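Local structure of peptidoglycan glycosyltransferase (Atopobium parvulum, 4OVD) at residues Gly432-Pro437 with Lys453-Ser458; Ala463-Met468 with Cys515-Pro520; Ile250-Pro255 with Ser523-Tyr528; Val296-Thr301 with Ala488-Thr493. The protein belongs to the penicillin-binding proteins and combines a penicillin-binding protein dimerisation domain with a transpeptidase domain in one chain. All blocks are in the same frame, centred on the assembly; numbering follows the deposited sequence.

Contact 1: Gly432-Pro437 with Lys453-Ser458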
# COMPACT_ATOMS: atom_id res chain seq x y z
N GLY A 432 16.00 4.25 -5.46
CA GLY A 432 15.43 4.62 -6.70
C GLY A 432 14.78 3.55 -7.49
O GLY A 432 14.22 3.84 -8.56
N THR A 433 14.92 2.31 -7.02
CA THR A 433 14.31 1.20 -7.76
C THR A 433 12.97 0.78 -7.15
O THR A 433 12.91 0.44 -5.98
CB THR A 433 15.30 0.04 -7.85
OG1 THR A 433 16.42 0.46 -8.61
CG2 THR A 433 14.68 -1.18 -8.57
N MSE A 434 11.89 0.86 -7.91
CA MSE A 434 10.55 0.44 -7.45
C MSE A 434 10.35 -1.06 -7.57
O MSE A 434 10.77 -1.67 -8.55
CB MSE A 434 9.57 1.28 -8.27
CG MSE A 434 8.15 0.92 -8.11
SE MSE A 434 7.14 2.49 -8.67
CE MSE A 434 7.24 1.95 -10.53
N VAL A 435 9.83 -1.69 -6.53
CA VAL A 435 9.67 -3.13 -6.56
C VAL A 435 8.22 -3.48 -6.67
O VAL A 435 7.40 -2.63 -6.60
CB VAL A 435 10.26 -3.77 -5.28
CG1 VAL A 435 11.74 -3.40 -5.12
CG2 VAL A 435 9.48 -3.37 -4.06
N THR A 436 7.93 -4.76 -6.84
CA THR A 436 6.58 -5.22 -7.00
C THR A 436 6.16 -5.78 -5.66
O THR A 436 6.78 -6.72 -5.23
CB THR A 436 6.50 -6.38 -7.98
OG1 THR A 436 6.89 -5.94 -9.28
CG2 THR A 436 5.08 -6.89 -8.02
N PRO A 437 5.14 -5.20 -4.99
CA PRO A 437 4.73 -5.79 -3.70
C PRO A 437 4.13 -7.19 -3.97
O PRO A 437 3.48 -7.38 -4.97
CB PRO A 437 3.72 -4.78 -3.10
CG PRO A 437 3.83 -3.56 -3.96
CD PRO A 437 4.35 -4.01 -5.33
N LYS A 453 11.87 -1.70 -11.31
CA LYS A 453 11.91 -0.64 -12.29
C LYS A 453 12.70 0.56 -11.74
O LYS A 453 12.42 1.02 -10.65
CB LYS A 453 10.48 -0.20 -12.56
CG LYS A 453 10.31 0.77 -13.71
CD LYS A 453 8.86 1.18 -13.82
CE LYS A 453 8.57 2.00 -15.06
NZ LYS A 453 7.12 2.35 -15.04
N ASP A 454 13.64 1.09 -12.50
CA ASP A 454 14.43 2.25 -12.06
C ASP A 454 13.60 3.46 -12.35
O ASP A 454 13.34 3.78 -13.49
CB ASP A 454 15.76 2.34 -12.78
CG ASP A 454 16.69 1.20 -12.43
OD1 ASP A 454 16.33 0.34 -11.58
OD2 ASP A 454 17.78 1.17 -13.00
N VAL A 455 13.16 4.13 -11.31
CA VAL A 455 12.28 5.27 -11.48
C VAL A 455 13.01 6.60 -11.32
O VAL A 455 12.81 7.50 -12.09
CB VAL A 455 11.08 5.12 -10.51
CG1 VAL A 455 10.14 6.27 -10.61
CG2 VAL A 455 10.37 3.83 -10.83
N ILE A 456 13.78 6.72 -10.26
CA ILE A 456 14.58 7.91 -9.99
C ILE A 456 16.00 7.46 -9.63
O ILE A 456 16.23 6.28 -9.34
CB ILE A 456 14.00 8.71 -8.82
CG1 ILE A 456 13.87 7.82 -7.61
CG2 ILE A 456 12.63 9.29 -9.17
CD1 ILE A 456 13.24 8.51 -6.46
N SER A 457 16.94 8.38 -9.64
CA SER A 457 18.32 8.02 -9.21
C SER A 457 18.40 7.85 -7.70
O SER A 457 17.53 8.30 -6.95
CB SER A 457 19.27 9.15 -9.55
OG SER A 457 18.97 10.29 -8.79
N SER A 458 19.50 7.28 -7.23
CA SER A 458 19.70 7.07 -5.82
C SER A 458 19.90 8.41 -5.13
O SER A 458 19.59 8.54 -3.95
CB SER A 458 20.92 6.16 -5.53
OG SER A 458 22.05 6.63 -6.21

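Contact 2: Ala463-Met468 with Cys515-Pro520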
# COMPACT_ATOMS: atom_id res chain seq x y z
N ALA A 463 17.65 12.48 -1.34
CA ALA A 463 17.17 13.81 -1.01
C ALA A 463 15.70 13.67 -0.51
O ALA A 463 15.33 14.28 0.46
CB ALA A 463 17.23 14.71 -2.23
N GLU A 464 14.90 12.78 -1.12
CA GLU A 464 13.54 12.58 -0.67
C GLU A 464 13.49 11.95 0.75
O GLU A 464 12.65 12.37 1.60
CB GLU A 464 12.77 11.73 -1.62
CG GLU A 464 12.52 12.37 -2.96
CD GLU A 464 11.51 13.52 -2.93
OE1 GLU A 464 10.44 13.41 -2.28
OE2 GLU A 464 11.81 14.56 -3.57
N LEU A 465 14.32 10.96 1.02
CA LEU A 465 14.35 10.37 2.34
C LEU A 465 14.72 11.43 3.39
O LEU A 465 14.15 11.45 4.50
CB LEU A 465 15.36 9.23 2.45
CG LEU A 465 15.00 7.87 1.86
CD1 LEU A 465 16.23 6.92 1.93
CD2 LEU A 465 13.77 7.27 2.54
N ASP A 466 15.71 12.27 3.04
CA ASP A 466 16.10 13.36 3.92
C ASP A 466 14.89 14.24 4.26
O ASP A 466 14.67 14.60 5.41
CB ASP A 466 17.23 14.20 3.36
CG ASP A 466 17.84 15.13 4.41
OD1 ASP A 466 18.48 14.60 5.34
OD2 ASP A 466 17.67 16.37 4.32
N MSE A 467 14.10 14.59 3.27
CA MSE A 467 12.95 15.41 3.54
C MSE A 467 11.89 14.65 4.30
O MSE A 467 11.28 15.21 5.18
CB MSE A 467 12.30 16.06 2.33
CG MSE A 467 13.29 16.94 1.64
SE MSE A 467 12.54 17.89 0.10
CE MSE A 467 12.50 16.43 -1.23
N MSE A 468 11.72 13.36 4.04
CA MSE A 468 10.71 12.56 4.75
C MSE A 468 11.14 12.40 6.17
O MSE A 468 10.30 12.19 7.03
CB MSE A 468 10.55 11.24 4.08
CG MSE A 468 9.82 11.51 2.77
SE MSE A 468 9.91 9.78 1.80
CE MSE A 468 8.79 8.64 2.92
N CYS A 515 2.58 6.81 5.71
CA CYS A 515 3.44 5.81 5.10
C CYS A 515 4.85 6.14 5.59
O CYS A 515 5.31 7.27 5.40
CB CYS A 515 3.40 5.85 3.58
SG CYS A 515 4.22 4.33 2.89
N GLY A 516 5.52 5.18 6.22
CA GLY A 516 6.88 5.39 6.76
C GLY A 516 7.85 4.26 6.52
O GLY A 516 7.46 3.13 6.36
N ILE A 517 9.13 4.60 6.51
CA ILE A 517 10.21 3.69 6.23
C ILE A 517 11.04 3.70 7.49
O ILE A 517 11.42 4.77 7.97
CB ILE A 517 11.03 4.25 5.04
CG1 ILE A 517 10.15 4.43 3.81
CG2 ILE A 517 12.19 3.33 4.72
CD1 ILE A 517 10.63 5.40 2.72
N VAL A 518 11.30 2.53 8.05
CA VAL A 518 12.07 2.42 9.28
C VAL A 518 13.53 2.10 8.89
O VAL A 518 13.74 1.26 8.03
CB VAL A 518 11.49 1.32 10.20
CG1 VAL A 518 12.19 1.32 11.54
CG2 VAL A 518 10.01 1.50 10.42
N ASN A 519 14.50 2.80 9.50
CA ASN A 519 15.93 2.63 9.25
C ASN A 519 16.12 2.42 7.79
O ASN A 519 16.45 1.29 7.33
CB ASN A 519 16.49 1.49 10.06
CG ASN A 519 16.47 1.78 11.55
OD1 ASN A 519 16.13 2.88 11.96
ND2 ASN A 519 16.85 0.80 12.37
N PRO A 520 15.86 3.48 7.02
CA PRO A 520 15.91 3.49 5.58
C PRO A 520 17.24 2.98 5.00
O PRO A 520 17.23 2.40 3.92
CB PRO A 520 15.68 4.95 5.24
CG PRO A 520 14.95 5.48 6.43
CD PRO A 520 15.65 4.85 7.55

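Contact 3: Ile250-Pro255 with Ser523-Tyr528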
# COMPACT_ATOMS: atom_id res chain seq x y z
N ILE A 250 -3.72 -1.69 6.64
CA ILE A 250 -2.39 -1.63 7.21
C ILE A 250 -1.50 -2.61 6.47
O ILE A 250 -1.94 -3.67 6.08
CB ILE A 250 -2.50 -1.87 8.75
CG1 ILE A 250 -1.16 -1.73 9.43
CG2 ILE A 250 -2.95 -3.28 9.00
CD1 ILE A 250 -1.30 -1.66 10.94
N MSE A 251 -0.24 -2.28 6.26
CA MSE A 251 0.67 -3.19 5.56
C MSE A 251 2.09 -2.96 5.99
O MSE A 251 2.48 -1.82 6.25
CB MSE A 251 0.57 -2.95 4.03
CG MSE A 251 1.82 -3.50 3.29
SE MSE A 251 1.64 -3.65 1.31
CE MSE A 251 -0.03 -4.64 1.05
N ALA A 252 2.87 -4.03 6.11
CA ALA A 252 4.27 -3.91 6.43
C ALA A 252 4.94 -4.68 5.30
O ALA A 252 4.53 -5.79 5.04
CB ALA A 252 4.57 -4.56 7.75
N MSE A 253 5.99 -4.13 4.70
CA MSE A 253 6.63 -4.71 3.56
C MSE A 253 8.08 -4.40 3.56
O MSE A 253 8.53 -3.53 4.24
CB MSE A 253 6.02 -4.15 2.24
CG MSE A 253 6.63 -2.88 1.52
SE MSE A 253 5.61 -2.83 -0.16
CE MSE A 253 6.87 -3.88 -1.21
N ASN A 254 8.83 -5.15 2.77
CA ASN A 254 10.21 -4.97 2.61
C ASN A 254 10.32 -4.14 1.33
O ASN A 254 9.93 -4.60 0.26
CB ASN A 254 10.88 -6.34 2.45
CG ASN A 254 12.35 -6.24 2.30
OD1 ASN A 254 12.84 -5.45 1.55
ND2 ASN A 254 13.06 -7.04 3.03
N PRO A 255 10.85 -2.91 1.45
CA PRO A 255 10.97 -2.03 0.32
C PRO A 255 12.06 -2.45 -0.68
O PRO A 255 12.08 -1.94 -1.78
CB PRO A 255 11.30 -0.68 0.96
CG PRO A 255 11.92 -1.01 2.24
CD PRO A 255 11.28 -2.27 2.70
N SER A 523 17.02 -0.98 4.55
CA SER A 523 16.19 -1.48 3.46
C SER A 523 15.36 -2.70 3.85
O SER A 523 15.17 -3.61 3.06
CB SER A 523 17.07 -1.82 2.23
OG SER A 523 17.85 -0.69 1.83
N ASP A 524 14.85 -2.70 5.06
CA ASP A 524 14.11 -3.84 5.50
C ASP A 524 12.66 -3.58 5.85
O ASP A 524 11.92 -4.54 5.92
CB ASP A 524 14.81 -4.45 6.73
CG ASP A 524 16.16 -5.13 6.38
OD1 ASP A 524 16.19 -5.91 5.41
OD2 ASP A 524 17.15 -4.94 7.12
N LEU A 525 12.24 -2.33 6.05
CA LEU A 525 10.84 -2.13 6.49
C LEU A 525 10.13 -0.81 6.18
O LEU A 525 10.62 0.28 6.54
CB LEU A 525 10.80 -2.33 8.01
CG LEU A 525 9.43 -2.16 8.69
CD1 LEU A 525 8.44 -3.26 8.31
CD2 LEU A 525 9.65 -2.24 10.18
N MSE A 526 8.93 -0.91 5.62
CA MSE A 526 8.11 0.22 5.38
C MSE A 526 6.72 -0.23 5.77
O MSE A 526 6.31 -1.36 5.52
CB MSE A 526 8.21 0.57 3.89
CG MSE A 526 7.70 1.94 3.53
SE MSE A 526 7.86 2.28 1.56
CE MSE A 526 6.44 1.04 1.20
N VAL A 527 5.98 0.67 6.38
CA VAL A 527 4.64 0.38 6.82
C VAL A 527 3.71 1.49 6.41
O VAL A 527 4.11 2.71 6.41
CB VAL A 527 4.62 0.32 8.33
CG1 VAL A 527 3.22 0.40 8.85
CG2 VAL A 527 5.39 -0.88 8.85
N TYR A 528 2.49 1.07 6.06
CA TYR A 528 1.40 1.96 5.68
C TYR A 528 0.22 1.74 6.57
O TYR A 528 -0.16 0.62 6.83
CB TYR A 528 0.91 1.72 4.20
CG TYR A 528 -0.36 2.51 3.93
CD1 TYR A 528 -1.60 1.97 4.15
CD2 TYR A 528 -0.31 3.79 3.43
CE1 TYR A 528 -2.76 2.70 3.88
CE2 TYR A 528 -1.43 4.51 3.20
CZ TYR A 528 -2.66 3.96 3.41
OH TYR A 528 -3.79 4.74 3.18
O HOH W 1 16.19 -6.17 2.85

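Contact 4: Val296-Thr301 with Ala488-Thr493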
# COMPACT_ATOMS: atom_id res chain seq x y z
N VAL A 296 -0.22 12.33 0.90
CA VAL A 296 0.82 11.31 0.87
C VAL A 296 1.44 11.28 -0.58
O VAL A 296 2.60 10.81 -0.83
CB VAL A 296 0.11 10.03 1.41
CG1 VAL A 296 -0.62 9.28 0.33
CG2 VAL A 296 1.01 9.16 2.18
N PHE A 297 0.75 11.84 -1.56
CA PHE A 297 1.24 11.84 -2.91
C PHE A 297 2.41 12.87 -3.10
O PHE A 297 3.12 12.82 -4.11
CB PHE A 297 0.12 12.25 -3.82
CG PHE A 297 0.27 11.80 -5.25
CD1 PHE A 297 0.07 10.47 -5.56
CD2 PHE A 297 0.67 12.69 -6.26
CE1 PHE A 297 0.22 10.03 -6.87
CE2 PHE A 297 0.87 12.25 -7.53
CZ PHE A 297 0.59 10.93 -7.85
N LYS A 298 2.58 13.81 -2.16
CA LYS A 298 3.56 14.88 -2.36
C LYS A 298 5.00 14.38 -2.48
O LYS A 298 5.83 15.07 -2.97
CB LYS A 298 3.45 15.90 -1.28
CG LYS A 298 2.10 16.56 -1.26
CD LYS A 298 2.01 17.58 -0.17
CE LYS A 298 0.58 18.06 -0.04
NZ LYS A 298 0.43 19.05 1.01
N VAL A 299 5.27 13.17 -2.03
CA VAL A 299 6.59 12.56 -2.16
C VAL A 299 6.88 12.25 -3.64
O VAL A 299 8.03 12.33 -4.10
CB VAL A 299 6.59 11.31 -1.29
CG1 VAL A 299 7.76 10.42 -1.65
CG2 VAL A 299 6.63 11.74 0.18
N ILE A 300 5.82 11.92 -4.38
CA ILE A 300 5.93 11.66 -5.82
C ILE A 300 6.20 12.97 -6.55
O ILE A 300 7.09 13.09 -7.34
CB ILE A 300 4.63 10.94 -6.30
CG1 ILE A 300 4.68 9.55 -5.67
CG2 ILE A 300 4.62 10.75 -7.77
CD1 ILE A 300 3.39 8.85 -5.55
N THR A 301 5.41 13.99 -6.26
CA THR A 301 5.60 15.28 -6.87
C THR A 301 7.00 15.82 -6.62
O THR A 301 7.64 16.37 -7.54
CB THR A 301 4.59 16.25 -6.31
OG1 THR A 301 3.28 15.68 -6.54
CG2 THR A 301 4.82 17.67 -6.90
N ALA A 488 11.50 7.82 8.20
CA ALA A 488 11.29 8.81 7.17
C ALA A 488 9.84 8.53 6.72
O ALA A 488 9.49 7.40 6.44
CB ALA A 488 12.23 8.55 6.03
N GLY A 489 8.98 9.52 6.73
CA GLY A 489 7.65 9.27 6.33
C GLY A 489 6.85 10.49 5.95
O GLY A 489 7.36 11.59 5.94
N LYS A 490 5.56 10.26 5.67
CA LYS A 490 4.68 11.31 5.27
C LYS A 490 3.23 11.00 5.66
O LYS A 490 2.78 9.87 5.48
CB LYS A 490 4.75 11.47 3.74
CG LYS A 490 3.87 12.60 3.26
CD LYS A 490 4.45 13.97 3.58
CE LYS A 490 3.62 15.13 3.04
NZ LYS A 490 2.41 15.27 3.89
N THR A 491 2.55 12.01 6.21
CA THR A 491 1.15 11.96 6.53
C THR A 491 0.34 12.34 5.30
O THR A 491 0.82 12.95 4.38
CB THR A 491 0.81 12.95 7.61
OG1 THR A 491 1.36 14.23 7.29
CG2 THR A 491 1.37 12.49 8.97
N GLY A 492 -0.90 11.91 5.28
CA GLY A 492 -1.77 12.25 4.23
C GLY A 492 -3.19 12.37 4.71
O GLY A 492 -3.60 11.69 5.62
N THR A 493 -3.91 13.28 4.07
CA THR A 493 -5.29 13.45 4.21
C THR A 493 -5.79 13.23 2.78
O THR A 493 -5.44 14.02 1.91
CB THR A 493 -5.67 14.88 4.61
OG1 THR A 493 -5.10 15.15 5.88
CG2 THR A 493 -7.19 14.98 4.68

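Contact 1: Gly432-Pro437 with Lys453-Ser458
M434 and K453 form an antiparallel hydrogen-bonded pair, with M434 N to K453 O at 2.8 Å and K453 N to M434 O at 3.0 Å. T433 and D454 follow as a non-hydrogen-bonded pair. Beyond them the chain of V455 turns, and G432 O accepts V455 N at 3.0 Å, with I456 N adding a weak bond to the same oxygen.

On the face that carries T433 and D454, one side-chain bond forms: T433 OG1 donates to D454 OD1 over 3.0 Å, coming from above the carboxylate, 50° out of its plane. With CG2 anti to the backbone N, T433 keeps OG1 beside that nitrogen (chi1 -64°), and the T433 and D454 side chains run alongside each other.

Apolar contacts lie on the face of M434 and K453, which run side by side. The selenomethionine M434 bends at its last torsion (chi3 85°), setting CE 3.7 Å from V455 CG2 and 3.7 Å from K453 CD. K453 extends past it, and its NZ reaches K375 O. R423, T426 and A427 of helix 418-429 also pack on M434. This is a short two-stranded antiparallel ribbon, leading at S457, the N-cap position, into helix 458-474.

Contact 2: Ala463-Met468 with Cys515-Pro520
I517 points its CD1 methyl between L465 and M468, two side chains one helical turn apart on helix 458-474. Both meet it at about a right angle: L465 CD2 stands 3.7 Å from I517 CD1, and M468 CE stands 3.7 Å from the same methyl. In L465 and M468 alike CG is anti to the carbonyl carbon, which sends both chains off the helix in similar fashion. The selenomethionine M468 then turns at its final torsion (chi3 67°), so that its end methyl, rather than SE, makes the contact.

P520 is met differently. It and L465 slide past each other in opposite directions, with P520 CB 3.9 Å from L465 CD1 and 4.0 Å from L465 CD2; the fork of the leucine thus straddles one ring carbon.

The segment axes of helix and strand lie 10.4 Å apart and cross at -107°, and side-chain ends bridge that distance. A488 of strand 487-495 also touches L465, M468 and P520, while V428 and A429 of helix 418-429 touch L465 and I517 respectively. The side chains meet through methyl and methylene groups, so the direct contact probably depends on dispersion and the exclusion of water; backbone bonds from M468 to G489 and from I517 to A488, both on strand 487-495, supply the directional element.

Contact 3: Ile250-Pro255 with Ser523-Tyr528
M253 and M526, both selenomethionines, lie side by side on one face of the paired strands, M253 CG 3.9 Å from M526 CE. M526 leaves the backbone extended and then bends at its last torsion (chi3 72°), which returns its methyl to M253. On the other face A252 CB meets V527 CG2 at 3.9 Å and L525 CD1 a little farther off. P255 ends the apolar row: its CD lies 3.5 Å from L525 N, against the backbone of D524 and L525.

Around this centre runs a regular antiparallel ladder, the segment axes 4.7 Å apart and their directions at 171°. M251 pairs with Y528 and M253 with M526 through two hydrogen bonds each, Y528 N to M251 O being 2.9 Å. A252 and V527 form the non-hydrogen-bonded pair between them, where V527 CA also approaches M251 O in a CA-H...O contact.

The polar edge lies beyond the ladder. A water donates to S523 O at 2.8 Å and to D524 OD1 at 2.6 Å, and accepts from N254 ND2 over a longer distance. N254 OD1 accepts from R256 N and T257 N, while ND2 also bonds Y261 OH, so the amide is held at both ends.

Both are interior strands of the five-stranded antiparallel sheet, 525-532 at its centre, with 260-266 beside 248-253 and 510-518 beside 525-532. I422 of helix 418-429 packs on the M253, M526 and Y528 face; F549, F546 and A550 of helix 542-556 cover that of A252 and V527.

Contact 4: Val296-Thr301 with Ala488-Thr493
V296 and K490 meet through the side chain of one and the backbone of the other: V296 CG2 lies 3.8 Å from K490 O. Next to it the backbones come close, V296 N 3.7 Å from G492 CA, a proximity possible because the glycine has no side chain on that side. V299 CG2 touches K490 CB at 4.0 Å as the two side chains slide past each other in opposite directions, and K298 CD approaches K490 CE at 4.3 Å.

Folding of the K490 chain positions its amino group. Bends at chi2 (73°) and chi4 (75°) bring NZ back to its own strand, where it bonds T491 O at 2.9 Å from 29° outside the carbonyl plane. A second bond from NZ goes to S351 OG. K298 runs extended past CG, and its NZ binds S351 OG and N353 OD1. S295 OG bonds T493 N, and T491 OG1 bonds T476 OG1 near a bound calcium ion.

S295-K298, S351-N353 and K490-G492 match the SxxK, SxN and KTG motifs that line the active site of penicillin-binding proteins. Apolar and backbone packing therefore brings the first and third motifs together, while S351 OG links the two amino groups, 5.1 Å apart between K298 NZ and K490 NZ.

How the contacts relate
From the N terminus, contact 3 opens first, at strand 248-253, and contact 4 opens next, at residues 296-301. Contact 1 opens and closes between 432 and 458, nested in the loops of both. Contact 2 then opens on helix 458-474, before contact 4 closes at 488-493; contact 2 closes at 515-520, so these two cross. Contact 3 closes last, at 523-528, around all the others. Strands 487-495, 510-518 and 525-532 are successive neighbours in one sheet; contact 3 pairs two strands within this sheet, while contacts 2 and 4 pack helix 458-474 and the start of helix 298-307 against it. Contact 1 joins this core where V435 and P437 pack on M253.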